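Local coordinates for glucose-binding protein (Thermus thermophilus HB27, PDB 2B3F) that binds glucose or galactose and is probably the sugar-capturing component of a binding-protein-dependent transport system, at residues 3-8 with 60-65; 80-85 with 282-287; 68-73 with 352-357; 10-15 with 222-227. All coordinates share one frame; numbering follows the deposited sequence.

Contact 1: residues 3-8 with 60-65. With GAL (beta-D-galactopyranose), chain G.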
loop_
_atom_site.group_PDB
_atom_site.type_symbol
_atom_site.label_atom_id
_atom_site.label_comp_id
_atom_site.label_asym_id
_atom_site.label_seq_id
_atom_site.Cartn_x
_atom_site.Cartn_y
_atom_site.Cartn_z
ATOM N N LEU A 3 11.419 23.224 6.430
ATOM C CA LEU A 3 10.629 22.352 5.573
ATOM C C LEU A 3 9.943 21.326 6.466
ATOM O O LEU A 3 10.607 20.586 7.171
ATOM C CB LEU A 3 11.491 21.633 4.557
ATOM C CG LEU A 3 10.735 20.569 3.742
ATOM C CD1 LEU A 3 9.752 21.188 2.755
ATOM C CD2 LEU A 3 11.724 19.653 3.036
ATOM N N GLU A 4 8.618 21.305 6.410
ATOM C CA GLU A 4 7.812 20.396 7.226
ATOM C C GLU A 4 7.227 19.308 6.317
ATOM O O GLU A 4 6.385 19.586 5.475
ATOM C CB GLU A 4 6.698 21.147 7.933
ATOM C CG GLU A 4 5.892 20.248 8.849
ATOM C CD GLU A 4 4.731 20.950 9.488
ATOM O OE1 GLU A 4 4.137 21.842 8.844
ATOM O OE2 GLU A 4 4.384 20.583 10.633
ATOM N N ILE A 5 7.681 18.082 6.538
ATOM C CA ILE A 5 7.300 16.921 5.732
ATOM C C ILE A 5 6.365 16.071 6.575
ATOM O O ILE A 5 6.762 15.600 7.633
ATOM C CB ILE A 5 8.501 16.054 5.381
ATOM C CG1 ILE A 5 9.547 16.840 4.556
ATOM C CG2 ILE A 5 8.062 14.834 4.588
ATOM C CD1 ILE A 5 10.872 16.162 4.482
ATOM N N PHE A 6 5.159 15.860 6.064
ATOM C CA PHE A 6 4.103 15.137 6.772
ATOM C C PHE A 6 3.975 13.735 6.162
ATOM O O PHE A 6 3.894 13.571 4.948
ATOM C CB PHE A 6 2.813 15.946 6.663
ATOM C CG PHE A 6 1.650 15.419 7.483
ATOM C CD1 PHE A 6 1.262 16.072 8.646
ATOM C CD2 PHE A 6 0.905 14.327 7.047
ATOM C CE1 PHE A 6 0.169 15.612 9.405
ATOM C CE2 PHE A 6 -0.204 13.883 7.798
ATOM C CZ PHE A 6 -0.552 14.536 8.969
ATOM N N SER A 7 3.987 12.702 7.001
ATOM C CA SER A 7 3.913 11.325 6.523
ATOM C C SER A 7 3.490 10.416 7.681
ATOM O O SER A 7 3.319 10.878 8.821
ATOM C CB SER A 7 5.269 10.842 5.975
ATOM O OG SER A 7 6.174 10.465 7.014
ATOM N N TRP A 8 3.356 9.134 7.375
ATOM C CA TRP A 8 3.178 8.133 8.436
ATOM C C TRP A 8 4.354 7.191 8.568
ATOM O O TRP A 8 4.229 6.067 9.102
ATOM C CB TRP A 8 1.837 7.408 8.294
ATOM C CG TRP A 8 1.566 6.587 7.106
ATOM C CD1 TRP A 8 1.795 5.247 6.945
ATOM C CD2 TRP A 8 0.863 7.010 5.930
ATOM N NE1 TRP A 8 1.303 4.811 5.725
ATOM C CE2 TRP A 8 0.718 5.879 5.091
ATOM C CE3 TRP A 8 0.345 8.237 5.502
ATOM C CZ2 TRP A 8 0.084 5.951 3.844
ATOM C CZ3 TRP A 8 -0.272 8.303 4.278
ATOM C CH2 TRP A 8 -0.399 7.176 3.466
ATOM N N PRO A 60 0.798 21.377 5.951
ATOM C CA PRO A 60 2.224 21.165 6.025
ATOM C C PRO A 60 2.823 21.580 4.675
ATOM O O PRO A 60 2.084 21.878 3.745
ATOM C CB PRO A 60 2.341 19.655 6.252
ATOM C CG PRO A 60 1.161 19.106 5.580
ATOM C CD PRO A 60 0.067 20.106 5.775
ATOM N N ASP A 61 4.144 21.608 4.563
ATOM C CA ASP A 61 4.762 21.985 3.285
ATOM C C ASP A 61 4.519 20.952 2.187
ATOM O O ASP A 61 4.447 21.280 1.011
ATOM C CB ASP A 61 6.245 22.259 3.471
ATOM C CG ASP A 61 6.484 23.498 4.304
ATOM O OD1 ASP A 61 5.681 24.448 4.164
ATOM O OD2 ASP A 61 7.441 23.510 5.110
ATOM N N THR A 62 4.390 19.693 2.594
ATOM C CA THR A 62 4.121 18.595 1.688
ATOM C C THR A 62 3.650 17.426 2.551
ATOM O O THR A 62 3.991 17.344 3.749
ATOM C CB THR A 62 5.374 18.204 0.868
ATOM O OG1 THR A 62 5.029 17.240 -0.135
ATOM C CG2 THR A 62 6.505 17.661 1.767
ATOM N N PHE A 63 2.849 16.549 1.957
ATOM C CA PHE A 63 2.353 15.388 2.710
ATOM C C PHE A 63 2.322 14.128 1.858
ATOM O O PHE A 63 2.051 14.149 0.636
ATOM C CB PHE A 63 0.996 15.664 3.355
ATOM C CG PHE A 63 -0.104 15.990 2.380
ATOM C CD1 PHE A 63 -0.811 14.989 1.715
ATOM C CD2 PHE A 63 -0.482 17.313 2.183
ATOM C CE1 PHE A 63 -1.843 15.302 0.832
ATOM C CE2 PHE A 63 -1.516 17.632 1.317
ATOM C CZ PHE A 63 -2.208 16.629 0.642
ATOM N N GLN A 64 2.639 13.021 2.507
ATOM C CA GLN A 64 2.528 11.717 1.891
ATOM C C GLN A 64 1.076 11.450 1.484
ATOM O O GLN A 64 0.137 11.628 2.267
ATOM C CB GLN A 64 2.979 10.645 2.881
ATOM C CG GLN A 64 2.951 9.253 2.339
ATOM C CD GLN A 64 3.244 8.185 3.418
ATOM O OE1 GLN A 64 3.606 8.522 4.537
ATOM N NE2 GLN A 64 3.094 6.922 3.058
ATOM N N VAL A 65 0.897 11.048 0.238
ATOM C CA VAL A 65 -0.426 10.799 -0.302
ATOM C C VAL A 65 -0.357 9.758 -1.397
ATOM O O VAL A 65 0.577 9.702 -2.191
ATOM C CB VAL A 65 -1.071 12.102 -0.817
ATOM C CG1 VAL A 65 -0.219 12.748 -1.903
ATOM C CG2 VAL A 65 -2.526 11.890 -1.266
HETATM C C1 GAL G . 0.850 2.164 2.923
HETATM C C2 GAL G . 1.972 3.096 2.445
HETATM C C3 GAL G . 3.350 2.487 2.664
HETATM C C4 GAL G . 3.520 2.011 4.108
HETATM C C5 GAL G . 2.280 1.172 4.502
HETATM C C6 GAL G . 2.300 0.637 5.943
HETATM O O1 GAL G . -0.402 2.762 2.780
HETATM O O2 GAL G . 1.750 3.424 1.064
HETATM O O3 GAL G . 4.358 3.440 2.358
HETATM O O4 GAL G . 3.680 3.151 4.911
HETATM O O5 GAL G . 1.082 1.884 4.308
HETATM O O6 GAL G . 2.089 1.672 6.855
#
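Backbone hydrogen bonds join strands 3-7 and 62-65 side by side in parallel. Phe6 takes part with both of its backbone polar atoms. Its N donates to Thr62 O at 3.0 Å, and its O accepts from Gln64 N at 2.8 Å. Both bonds lie in the carbonyl planes.

Two side chains carry the pairing past its ends. Asp61 OD2 turns its anti lone pair to Glu4 N, 2.8 Å away. Asn288 also binds this OD2. At the other end Gln64 has CG anti to its backbone N (chi1 -178°) and an extended chain. Its OE1 therefore reaches Trp8 N at 2.9 Å, in a nearly straight bond (171°).

The same amide stacks on one face of the Trp8 indole, with the planes 17° apart. Gln64 NE2 lies over the rim, 3.3 Å from Trp8 CZ2, and bonds to Asp278. Gln64 CG makes a CH-pi contact over the six-membered ring. The indole is thus fixed with Trp8 NE1 donating to O5 of the galactose at 3.3 Å.

Among apolar groups, Phe6 CB touches Pro60 CG at 3.7 Å and meets Phe63 CB.

The pair is a parallel part of the mixed sheet in one periplasmic binding protein lobe. Strand 32-37 bonds to 3-7 along its other edge. Helix 44-55 packs on the face of Phe6 and Phe63, and helix 289-299 packs on that of Ile5 and Thr62.

Contact 2: residues 80-85 with 282-287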
loop_
_atom_site.group_PDB
_atom_site.type_symbol
_atom_site.label_atom_id
_atom_site.label_comp_id
_atom_site.label_asym_id
_atom_site.label_seq_id
_atom_site.Cartn_x
_atom_site.Cartn_y
_atom_site.Cartn_z
ATOM N N ARG A 80 -7.196 22.530 -3.023
ATOM C CA ARG A 80 -6.204 22.852 -1.984
ATOM C C ARG A 80 -4.760 22.536 -2.364
ATOM O O ARG A 80 -3.852 22.796 -1.572
ATOM C CB ARG A 80 -6.556 22.118 -0.678
ATOM C CG ARG A 80 -7.840 22.582 -0.042
ATOM C CD ARG A 80 -7.829 24.066 0.417
ATOM N NE ARG A 80 -9.036 24.372 1.211
ATOM C CZ ARG A 80 -9.091 24.339 2.544
ATOM N NH1 ARG A 80 -8.024 24.024 3.260
ATOM N NH2 ARG A 80 -10.226 24.613 3.184
ATOM N N MET A 81 -4.552 22.003 -3.565
ATOM C CA MET A 81 -3.234 21.626 -4.039
ATOM C C MET A 81 -2.842 22.455 -5.266
ATOM O O MET A 81 -3.712 22.836 -6.064
ATOM C CB MET A 81 -3.211 20.151 -4.460
ATOM C CG MET A 81 -3.628 19.141 -3.388
ATOM S SD MET A 81 -2.649 19.287 -1.901
ATOM C CE MET A 81 -1.175 18.416 -2.367
ATOM N N GLU A 82 -1.538 22.688 -5.419
ATOM C CA GLU A 82 -1.012 23.348 -6.618
ATOM C C GLU A 82 -0.814 22.355 -7.765
ATOM O O GLU A 82 -0.404 21.209 -7.576
ATOM C CB GLU A 82 0.327 24.032 -6.330
ATOM C CG GLU A 82 0.234 25.231 -5.440
ATOM C CD GLU A 82 1.444 26.143 -5.554
ATOM O OE1 GLU A 82 2.050 26.183 -6.656
ATOM O OE2 GLU A 82 1.772 26.804 -4.540
ATOM N N ASP A 83 -1.092 22.830 -8.974
ATOM C CA ASP A 83 -0.840 22.094 -10.199
ATOM C C ASP A 83 0.659 22.061 -10.442
ATOM O O ASP A 83 1.316 23.109 -10.428
ATOM C CB ASP A 83 -1.566 22.814 -11.348
ATOM C CG ASP A 83 -1.463 22.106 -12.676
ATOM O OD1 ASP A 83 -0.818 21.055 -12.808
ATOM O OD2 ASP A 83 -2.065 22.642 -13.642
ATOM N N LEU A 84 1.197 20.859 -10.645
ATOM C CA LEU A 84 2.626 20.629 -10.800
ATOM C C LEU A 84 3.062 20.428 -12.260
ATOM O O LEU A 84 4.197 20.045 -12.507
ATOM C CB LEU A 84 3.049 19.392 -9.990
ATOM C CG LEU A 84 2.670 19.403 -8.504
ATOM C CD1 LEU A 84 3.137 18.104 -7.838
ATOM C CD2 LEU A 84 3.292 20.595 -7.802
ATOM N N SER A 85 2.163 20.685 -13.210
ATOM C CA SER A 85 2.458 20.476 -14.637
ATOM C C SER A 85 3.775 21.133 -15.086
ATOM O O SER A 85 4.595 20.493 -15.755
ATOM C CB SER A 85 1.285 20.970 -15.495
ATOM O OG SER A 85 0.091 20.237 -15.199
ATOM N N LEU A 282 2.211 19.637 -3.448
ATOM C CA LEU A 282 2.467 20.985 -2.988
ATOM C C LEU A 282 1.153 21.640 -2.585
ATOM O O LEU A 282 0.423 22.150 -3.432
ATOM C CB LEU A 282 3.162 21.786 -4.093
ATOM C CG LEU A 282 3.601 23.208 -3.708
ATOM C CD1 LEU A 282 4.626 23.162 -2.595
ATOM C CD2 LEU A 282 4.193 23.918 -4.908
ATOM N N PRO A 283 0.825 21.614 -1.284
ATOM C CA PRO A 283 -0.392 22.286 -0.826
ATOM C C PRO A 283 -0.337 23.785 -1.074
ATOM O O PRO A 283 0.700 24.401 -0.835
ATOM C CB PRO A 283 -0.401 22.015 0.692
ATOM C CG PRO A 283 0.541 20.888 0.899
ATOM C CD PRO A 283 1.548 20.947 -0.188
ATOM N N LYS A 284 -1.452 24.362 -1.513
ATOM C CA LYS A 284 -1.605 25.821 -1.502
ATOM C C LYS A 284 -1.457 26.346 -0.073
ATOM O O LYS A 284 -1.930 25.730 0.892
ATOM C CB LYS A 284 -2.967 26.234 -2.054
ATOM C CG LYS A 284 -3.207 25.835 -3.480
ATOM C CD LYS A 284 -4.528 26.403 -3.965
ATOM C CE LYS A 284 -4.916 25.844 -5.289
ATOM N NZ LYS A 284 -6.148 26.515 -5.774
ATOM N N GLY A 285 -0.788 27.487 0.062
ATOM C CA GLY A 285 -0.619 28.099 1.361
ATOM C C GLY A 285 0.546 27.545 2.156
ATOM O O GLY A 285 0.771 27.968 3.292
ATOM N N ALA A 286 1.300 26.610 1.580
ATOM C CA ALA A 286 2.493 26.104 2.245
ATOM C C ALA A 286 3.376 27.272 2.704
ATOM O O ALA A 286 3.596 28.220 1.953
ATOM C CB ALA A 286 3.261 25.218 1.335
ATOM N N LYS A 287 3.847 27.205 3.940
ATOM C CA LYS A 287 4.672 28.272 4.479
ATOM C C LYS A 287 6.053 28.317 3.823
ATOM O O LYS A 287 6.639 29.401 3.703
ATOM C CB LYS A 287 4.780 28.159 6.007
ATOM C CG LYS A 287 3.484 28.506 6.731
ATOM C CD LYS A 287 3.657 28.360 8.211
ATOM C CE LYS A 287 2.388 28.664 8.979
ATOM N NZ LYS A 287 2.560 28.266 10.415
HETATM O O HOH W 1 -3.549 23.689 1.003
HETATM O O HOH W 2 -5.763 24.071 -7.685
HETATM O O HOH W 3 0.323 19.356 -5.602
HETATM O O HOH W 4 2.174 26.375 -1.933
HETATM O O HOH W 5 0.068 28.603 -2.933
#
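Five waters stitch together two loops that share just two direct hydrogen bonds. One water takes both carbonyls of a pair: it donates to Arg80 O and to Lys284 O at 2.6 Å. Another links Glu82 O to Leu282 N, donating to the first and accepting from the second. A third donates to Glu82 OE2 and Pro283 O.

The direct bonds flank a single backbone bridge between Met81 and Pro283. Glu82 N donates to Leu282 O at 2.8 Å, nearly along the C=O axis and almost straight (170°). Lys284 N reaches Arg80 O at 2.9 Å, but from above the carbonyl plane.

The segments are the loop between helices 69-76 and 85-91 and the loop between strand 272-280 and helix 289-299. The second holds a type II beta turn from Pro283 to Ala286, with Gly285 at positive phi. In the first, Asp83 OD1 accepts from Ser85 N in an Asx turn, just where helix 85-91 begins.

Side chains fill in around the bridge. Glu82 and Leu282 run alongside each other, and Leu282 CD2 lies 3.6 Å from Glu82 CD. The carboxylate ends in a salt bridge with Arg289. Lys284 is extended along the first loop, so that its CE comes to 3.3 Å from Met81 O. Leu84 CD2 meets Leu282 CB at 3.9 Å. Met81 bends at chi2 and chi3, which brings its CE to 3.8 Å from Leu282 N. Phe63 touches both Met81 and Pro283 from strand 62-66.

Contact 3: residues 68-73 with 352-357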
loop_
_atom_site.group_PDB
_atom_site.type_symbol
_atom_site.label_atom_id
_atom_site.label_comp_id
_atom_site.label_asym_id
_atom_site.label_seq_id
_atom_site.Cartn_x
_atom_site.Cartn_y
_atom_site.Cartn_z
ATOM N N GLY A 68 -3.734 8.257 -7.168
ATOM C CA GLY A 68 -5.026 7.726 -7.588
ATOM C C GLY A 68 -6.166 8.465 -6.913
ATOM O O GLY A 68 -6.059 9.653 -6.614
ATOM N N MET A 69 -7.261 7.741 -6.649
ATOM C CA MET A 69 -8.475 8.365 -6.147
ATOM C C MET A 69 -8.334 8.951 -4.769
ATOM O O MET A 69 -9.033 9.887 -4.450
ATOM C CB MET A 69 -9.641 7.391 -6.201
ATOM C CG MET A 69 -10.059 7.067 -7.606
ATOM S SD MET A 69 -10.552 8.560 -8.514
ATOM C CE MET A 69 -10.734 7.903 -10.167
ATOM N N GLU A 70 -7.416 8.436 -3.947
ATOM C CA GLU A 70 -7.179 9.049 -2.633
ATOM C C GLU A 70 -6.744 10.502 -2.806
ATOM O O GLU A 70 -7.282 11.407 -2.173
ATOM C CB GLU A 70 -6.126 8.254 -1.842
ATOM C CG GLU A 70 -5.696 8.882 -0.517
ATOM C CD GLU A 70 -4.615 8.086 0.184
ATOM O OE1 GLU A 70 -4.887 6.857 0.317
ATOM O OE2 GLU A 70 -3.515 8.664 0.575
ATOM N N LEU A 71 -5.727 10.702 -3.640
ATOM C CA LEU A 71 -5.227 12.049 -3.943
ATOM C C LEU A 71 -6.328 12.921 -4.545
ATOM O O LEU A 71 -6.592 14.034 -4.089
ATOM C CB LEU A 71 -4.084 11.938 -4.946
ATOM C CG LEU A 71 -3.534 13.202 -5.617
ATOM C CD1 LEU A 71 -2.866 14.120 -4.613
ATOM C CD2 LEU A 71 -2.566 12.768 -6.697
ATOM N N ILE A 72 -6.942 12.410 -5.603
ATOM C CA ILE A 72 -7.848 13.234 -6.400
ATOM C C ILE A 72 -9.105 13.619 -5.623
ATOM O O ILE A 72 -9.491 14.784 -5.585
ATOM C CB ILE A 72 -8.218 12.537 -7.729
ATOM C CG1 ILE A 72 -6.972 12.307 -8.605
ATOM C CG2 ILE A 72 -9.253 13.353 -8.504
ATOM C CD1 ILE A 72 -6.054 13.483 -8.783
ATOM N N GLY A 73 -9.709 12.641 -4.959
ATOM C CA GLY A 73 -11.028 12.817 -4.371
ATOM C C GLY A 73 -11.053 13.590 -3.074
ATOM O O GLY A 73 -12.144 13.878 -2.559
ATOM N N ALA A 352 -10.276 3.885 -5.202
ATOM C CA ALA A 352 -11.477 4.442 -4.591
ATOM C C ALA A 352 -11.164 5.689 -3.790
ATOM O O ALA A 352 -10.125 5.784 -3.143
ATOM C CB ALA A 352 -12.127 3.410 -3.665
ATOM N N PRO A 353 -12.110 6.633 -3.765
ATOM C CA PRO A 353 -11.886 7.827 -2.969
ATOM C C PRO A 353 -11.907 7.549 -1.477
ATOM O O PRO A 353 -12.446 6.528 -1.055
ATOM C CB PRO A 353 -13.056 8.723 -3.357
ATOM C CG PRO A 353 -14.114 7.792 -3.762
ATOM C CD PRO A 353 -13.426 6.632 -4.414
ATOM N N GLU A 354 -11.332 8.458 -0.697
ATOM C CA GLU A 354 -11.318 8.326 0.763
ATOM C C GLU A 354 -12.719 8.175 1.379
ATOM O O GLU A 354 -12.875 7.516 2.408
ATOM C CB GLU A 354 -10.563 9.503 1.397
ATOM C CG GLU A 354 -9.044 9.433 1.109
ATOM C CD GLU A 354 -8.191 10.361 1.974
ATOM O OE1 GLU A 354 -8.608 11.527 2.174
ATOM O OE2 GLU A 354 -7.095 9.910 2.447
ATOM N N SER A 355 -13.723 8.776 0.746
ATOM C CA SER A 355 -15.120 8.661 1.196
ATOM C C SER A 355 -15.529 7.193 1.323
ATOM O O SER A 355 -16.187 6.799 2.289
ATOM C CB SER A 355 -16.043 9.372 0.209
ATOM O OG SER A 355 -15.955 8.828 -1.088
ATOM N N PHE A 356 -15.109 6.385 0.351
ATOM C CA PHE A 356 -15.365 4.957 0.385
ATOM C C PHE A 356 -14.337 4.228 1.266
ATOM O O PHE A 356 -14.709 3.411 2.112
ATOM C CB PHE A 356 -15.331 4.384 -1.033
ATOM C CG PHE A 356 -15.672 2.932 -1.091
ATOM C CD1 PHE A 356 -16.977 2.512 -1.286
ATOM C CD2 PHE A 356 -14.690 1.975 -0.902
ATOM C CE1 PHE A 356 -17.281 1.168 -1.332
ATOM C CE2 PHE A 356 -15.002 0.626 -0.926
ATOM C CZ PHE A 356 -16.311 0.230 -1.122
ATOM N N MET A 357 -13.045 4.496 1.059
ATOM C CA MET A 357 -11.981 3.842 1.849
ATOM C C MET A 357 -12.221 3.920 3.350
ATOM O O MET A 357 -12.030 2.943 4.078
ATOM C CB MET A 357 -10.607 4.459 1.582
ATOM C CG MET A 357 -10.107 4.316 0.164
ATOM S SD MET A 357 -8.642 5.356 -0.139
ATOM C CE MET A 357 -7.491 4.622 1.019
HETATM O O HOH W 6 -10.228 10.848 -1.955
HETATM O O HOH W 7 -13.405 11.320 -0.863
#
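Two helix N-termini meet here, those of helices 69-76 and 354-370, in the periplasmic binding protein fold. Gly68 and Pro353 are the N-cap residues.

Met69 opens the first helix. Its CB presses against the backbone of the other segment, 3.3 Å from Ala352 C. The chain beyond bends at chi2 (-59°) and turns away. Water mediates the next link: it donates to Met69 O and accepts from Glu354 N at 2.9 Å, so a first-turn N-H of the second helix is satisfied through solvent.

Glu70 follows, with CG anti to its backbone N (chi1 174°) and the chain extended. It crosses Glu354 obliquely, and Glu70 CG lies 3.4 Å from Glu354 OE2. Two carboxylates would be expected to repel at this spacing, with Glu70 OE2 4.2 Å from Glu354 OE2. Arg47 makes salt bridges to both residues, which probably offsets this. Glu354 OE1 bonds to Thr74 OG1. Glu70 OE1 also bonds to ND1 of His66, whose NE2 holds the galactose. Glu70 is therefore a second-shell residue that positions a ligand-pocket histidine. The side chain of Met357 arrives at Glu70 at about a right angle. Its chain bends at chi3 (63°), and Met357 CE stops 3.5 Å from Glu70 OE1.

Gly73 closes the segment. A second water, weakly bound to Gly73 O, accepts from Ser355 N at 3.0 Å.

Contact 4: residues 10-15 with 222-227. With GAL (beta-D-galactopyranose), chain G.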
loop_
_atom_site.group_PDB
_atom_site.type_symbol
_atom_site.label_atom_id
_atom_site.label_comp_id
_atom_site.label_asym_id
_atom_site.label_seq_id
_atom_site.Cartn_x
_atom_site.Cartn_y
_atom_site.Cartn_z
ATOM N N ALA A 10 6.748 6.550 10.556
ATOM C CA ALA A 10 7.287 6.598 11.904
ATOM C C ALA A 10 7.975 5.293 12.262
ATOM O O ALA A 10 7.744 4.240 11.652
ATOM C CB ALA A 10 6.151 6.861 12.867
ATOM N N GLY A 11 8.816 5.357 13.297
ATOM C CA GLY A 11 9.421 4.180 13.837
ATOM C C GLY A 11 10.216 3.444 12.797
ATOM O O GLY A 11 11.018 4.060 12.062
ATOM N N ASP A 12 9.966 2.140 12.690
ATOM C CA ASP A 12 10.759 1.317 11.812
ATOM C C ASP A 12 10.353 1.492 10.347
ATOM O O ASP A 12 10.972 0.899 9.482
ATOM C CB ASP A 12 10.760 -0.162 12.223
ATOM C CG ASP A 12 9.381 -0.790 12.219
ATOM O OD1 ASP A 12 8.603 -0.603 11.248
ATOM O OD2 ASP A 12 9.079 -1.532 13.212
ATOM N N GLU A 13 9.315 2.284 10.087
ATOM C CA GLU A 13 9.021 2.676 8.703
ATOM C C GLU A 13 9.880 3.837 8.222
ATOM O O GLU A 13 9.865 4.156 7.013
ATOM C CB GLU A 13 7.537 3.006 8.542
ATOM C CG GLU A 13 6.610 1.805 8.822
ATOM C CD GLU A 13 5.355 1.813 7.987
ATOM O OE1 GLU A 13 4.242 1.619 8.546
ATOM O OE2 GLU A 13 5.486 1.982 6.749
ATOM N N GLY A 14 10.598 4.486 9.136
ATOM C CA GLY A 14 11.332 5.709 8.830
ATOM C C GLY A 14 12.662 5.647 8.080
ATOM O O GLY A 14 13.060 6.675 7.536
ATOM N N PRO A 15 13.399 4.508 8.127
ATOM C CA PRO A 15 14.744 4.522 7.488
ATOM C C PRO A 15 14.827 5.129 6.086
ATOM O O PRO A 15 15.696 5.972 5.830
ATOM C CB PRO A 15 15.133 3.048 7.466
ATOM C CG PRO A 15 14.499 2.510 8.735
ATOM C CD PRO A 15 13.162 3.213 8.813
ATOM N N LEU A 222 -2.937 -6.031 16.915
ATOM C CA LEU A 222 -1.556 -6.133 16.432
ATOM C C LEU A 222 -1.274 -5.172 15.271
ATOM O O LEU A 222 -2.101 -5.001 14.400
ATOM C CB LEU A 222 -1.233 -7.543 15.948
ATOM C CG LEU A 222 -1.468 -8.728 16.902
ATOM C CD1 LEU A 222 -0.899 -9.991 16.252
ATOM C CD2 LEU A 222 -0.880 -8.491 18.257
ATOM N N SER A 223 -0.091 -4.577 15.280
ATOM C CA SER A 223 0.392 -3.832 14.118
ATOM C C SER A 223 0.743 -4.757 12.944
ATOM O O SER A 223 0.920 -5.963 13.094
ATOM C CB SER A 223 1.625 -3.028 14.513
ATOM O OG SER A 223 2.710 -3.898 14.703
ATOM N N TRP A 224 0.919 -4.179 11.740
ATOM C CA TRP A 224 1.363 -4.987 10.626
ATOM C C TRP A 224 2.732 -5.605 10.889
ATOM O O TRP A 224 2.934 -6.745 10.520
ATOM C CB TRP A 224 1.325 -4.222 9.294
ATOM C CG TRP A 224 2.398 -3.179 9.095
ATOM C CD1 TRP A 224 2.294 -1.842 9.299
ATOM C CD2 TRP A 224 3.725 -3.403 8.602
ATOM N NE1 TRP A 224 3.473 -1.207 8.961
ATOM C CE2 TRP A 224 4.372 -2.155 8.560
ATOM C CE3 TRP A 224 4.439 -4.544 8.220
ATOM C CZ2 TRP A 224 5.696 -2.018 8.135
ATOM C CZ3 TRP A 224 5.752 -4.404 7.826
ATOM C CH2 TRP A 224 6.359 -3.153 7.775
ATOM N N GLN A 225 3.628 -4.879 11.559
ATOM C CA GLN A 225 4.955 -5.420 11.878
ATOM C C GLN A 225 4.852 -6.617 12.825
ATOM O O GLN A 225 5.517 -7.618 12.643
ATOM C CB GLN A 225 5.851 -4.369 12.495
ATOM C CG GLN A 225 6.160 -3.160 11.578
ATOM C CD GLN A 225 5.253 -1.978 11.806
ATOM O OE1 GLN A 225 4.051 -2.131 12.110
ATOM N NE2 GLN A 225 5.820 -0.765 11.687
ATOM N N GLN A 226 3.974 -6.507 13.815
ATOM C CA GLN A 226 3.771 -7.635 14.752
ATOM C C GLN A 226 3.230 -8.877 14.062
ATOM O O GLN A 226 3.568 -9.993 14.424
ATOM C CB GLN A 226 2.839 -7.223 15.888
ATOM C CG GLN A 226 3.510 -6.322 16.878
ATOM C CD GLN A 226 2.632 -5.940 18.029
ATOM O OE1 GLN A 226 1.539 -5.400 17.847
ATOM N NE2 GLN A 226 3.105 -6.220 19.247
ATOM N N ALA A 227 2.365 -8.686 13.067
ATOM C CA ALA A 227 1.871 -9.814 12.289
ATOM C C ALA A 227 3.021 -10.454 11.451
ATOM O O ALA A 227 3.123 -11.671 11.340
ATOM C CB ALA A 227 0.726 -9.383 11.402
HETATM C C1 GAL G . 0.850 2.164 2.923
HETATM C C2 GAL G . 1.972 3.096 2.445
HETATM C C3 GAL G . 3.350 2.487 2.664
HETATM C C4 GAL G . 3.520 2.011 4.108
HETATM C C5 GAL G . 2.280 1.172 4.502
HETATM C C6 GAL G . 2.300 0.637 5.943
HETATM O O1 GAL G . -0.402 2.762 2.780
HETATM O O2 GAL G . 1.750 3.424 1.064
HETATM O O3 GAL G . 4.358 3.440 2.358
HETATM O O4 GAL G . 3.680 3.151 4.911
HETATM O O5 GAL G . 1.082 1.884 4.308
HETATM O O6 GAL G . 2.089 1.672 6.855
HETATM O O HOH W 8 5.802 2.433 12.603
#
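Glu13 grips the galactose with both carboxylate oxygens. Its OE1 accepts from O6 of the sugar at 2.7 Å, and its OE2 accepts from O4 of the sugar at 2.8 Å. The chain bends at chi2 (-147°) to present the two oxygens to these hydroxyls.

Trp224 supplies a further bond to the same carboxylate. Its NE1 donates to Glu13 OE1 at 3.0 Å. The oxygen lies near the indole plane, whereas the N-H comes from above the carboxylate plane. The two planes are almost perpendicular (89°), and the groups meet tip to tip. Glu13 OE1 is thus held by two donors, the sugar and the indole. Such donors would tend to stabilise the charged form. Trp224 NE1 also comes to 3.7 Å from C6 of the sugar.

Further out, Gln225 and Asp12 reach for each other. Gln225 NE2 donates to Asp12 OD1 at 2.8 Å, almost straight (172°), onto the syn lone pair of that oxygen. Gln225 bends sharply at chi2, and its CD lies over one face of the Trp224 ring. A water that donates to Ala10 O also accepts a weak bond from Gln225 NE2.

Behind this, Ser223 is the N-cap of helix 224-233. Gln226 N donates to Ser223 OG at 3.0 Å, and Gln226 OE1 accepts from Ser223 N, making a capping box. Trp244 meets Trp224 edge to face.

The loop after strand 2-7 thus joins a helix start far along the chain. Distant parts of the chain meeting around the sugar are characteristic of the ligand cleft between the two lobes of a periplasmic binding protein.

Overall arrangement
From the N terminus, strand 2-7 enters contact 1, and the loop after it enters contact 4. Contact 1 closes first, at 60-65, pairing two strands of the sheet. Helix 69-76 then opens contact 3, and the following loop opens contact 2. Contact 4 closes at 222-227, tying the loop after strand 2-7 to helix 224-233, and so crosses contacts 1, 2 and 3. Contact 2 closes at 282-287, joining the loops before helices 85-91 and 289-299. It nests inside the long loop that contact 3 closes at 352-357, where the starts of helices 69-76 and 354-370 meet. Contact 1 touches contacts 2 and 3, and shares the galactose with contact 4.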